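Local coordinates for bromo domain-containing protein (Trypanosoma brucei brucei, PDB 5KO4) that has no established function but is a bromodomain protein, and so probably recognises acetylated lysine, as bromodomains of histone-reading proteins do, at residues L89-R92 with I93-A96. Numbering follows the deposited sequence.
Sequences LARR and IEIA
Bends at chi2 (-43°) and chi3 turn the end of the Arg92 chain toward the next turn of the helix, where Ile95, with CG1 beside its own backbone N (chi1 -72°) and CD1 extended beyond it, reaches back toward the guanidinium. The two side chains illustrate how an amphipathic alpha-helix, here the C-terminal helix 85-104 of the left-handed four-helix bundle of a bromodomain, knits together neighbouring turns. Ile95 CD1 lies over one face of the guanidinium, displaced toward its rim, and comes within 3.5 Å of Arg92 NH1. The contact is van der Waals packing of a methyl group on a flat cation, on the exposed side of the helix. Beneath the side chains runs the regular i to i+4 bonding of the backbone, in which Ile93 N, Glu94 N, Ile95 N and Ala96 N donate in turn to the carbonyl oxygens of Leu89, Ala90, Arg91 and Arg92. The shortest of these, Glu94 N to Ala90 O, measures 2.8 Å.

On the side facing the bundle, Ile93 and Ala90 are buried: Ile93 packs on Val18 and Leu21 of helix 8-21, while Ala90 fits against Val73 and Cys76 of helix 62-80. At the border of that side, one turn before Ile93, Leu89 CG touches Ile93 CD1 at 4.0 Å, and Leu89 reaches Pro35 of the second subunit as well.

Arg91 and Glu94 run alongside each other, yet their charged atoms are not in contact, Arg91 NE lying 4.7 Å from Glu94 OE1; the guanidinium and carboxylate planes are also turned 70° apart, and each group has a firmer partner elsewhere. Arg91 NH1 forms a salt bridge with Glu82, and the guanidinium makes a cation-pi contact with Tyr77, whose hydroxyl is hydrogen-bonded to Glu94 OE1. Between the two side chains themselves, the closest approach is from Arg91 CD to Glu94 OE1, at 3.9 Å.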
# COMPACT_ATOMS: atom_id res chain seq x y z
N LEU A 89 -4.54 8.21 6.74
CA LEU A 89 -3.51 9.17 6.28
C LEU A 89 -4.10 10.06 5.16
O LEU A 89 -3.96 11.28 5.20
CB LEU A 89 -2.28 8.45 5.75
CG LEU A 89 -1.23 9.37 5.11
CD1 LEU A 89 -0.74 10.45 6.10
CD2 LEU A 89 -0.07 8.56 4.54
N ALA A 90 -4.80 9.46 4.20
CA ALA A 90 -5.40 10.26 3.13
C ALA A 90 -6.39 11.28 3.69
O ALA A 90 -6.44 12.40 3.20
CB ALA A 90 -6.11 9.36 2.13
N ARG A 91 -7.13 10.92 4.76
CA ARG A 91 -8.08 11.86 5.37
C ARG A 91 -7.35 13.03 6.01
O ARG A 91 -7.81 14.17 5.87
CB ARG A 91 -8.95 11.16 6.43
CG ARG A 91 -10.08 10.30 5.84
CD ARG A 91 -11.17 11.11 5.23
NE ARG A 91 -12.50 10.66 5.63
CZ ARG A 91 -13.20 9.70 5.03
NH1 ARG A 91 -12.65 8.95 4.09
NH2 ARG A 91 -14.44 9.44 5.41
N ARG A 92 -6.22 12.78 6.71
CA ARG A 92 -5.48 13.89 7.30
C ARG A 92 -4.97 14.82 6.19
O ARG A 92 -4.97 16.04 6.36
CB ARG A 92 -4.29 13.40 8.13
CG ARG A 92 -4.66 12.58 9.36
CD ARG A 92 -5.82 13.11 10.18
NE ARG A 92 -5.60 14.49 10.65
CZ ARG A 92 -6.48 15.19 11.35
NH1 ARG A 92 -7.65 14.65 11.69
NH2 ARG A 92 -6.20 16.43 11.73
N ILE A 93 -4.56 14.25 5.06
CA ILE A 93 -4.10 15.03 3.92
C ILE A 93 -5.27 15.81 3.31
O ILE A 93 -5.10 16.98 2.97
CB ILE A 93 -3.41 14.09 2.90
CG1 ILE A 93 -2.05 13.65 3.45
CG2 ILE A 93 -3.26 14.77 1.52
CD1 ILE A 93 -1.41 12.51 2.71
N GLU A 94 -6.45 15.19 3.20
CA GLU A 94 -7.62 15.86 2.67
C GLU A 94 -7.99 17.05 3.55
O GLU A 94 -8.31 18.13 3.06
CB GLU A 94 -8.81 14.90 2.56
CG GLU A 94 -9.97 15.53 1.81
CD GLU A 94 -11.21 14.68 1.70
OE1 GLU A 94 -11.17 13.51 2.13
OE2 GLU A 94 -12.25 15.20 1.25
N ILE A 95 -7.95 16.85 4.87
CA ILE A 95 -8.26 17.90 5.83
C ILE A 95 -7.30 19.05 5.62
O ILE A 95 -7.74 20.19 5.55
CB ILE A 95 -8.18 17.34 7.27
CG1 ILE A 95 -9.37 16.41 7.54
CG2 ILE A 95 -8.15 18.47 8.29
CD1 ILE A 95 -9.24 15.55 8.69
N ALA A 96 -6.01 18.76 5.48
CA ALA A 96 -5.02 19.80 5.26
C ALA A 96 -5.25 20.55 3.98
O ALA A 96 -5.27 21.77 4.00
CB ALA A 96 -3.63 19.22 5.25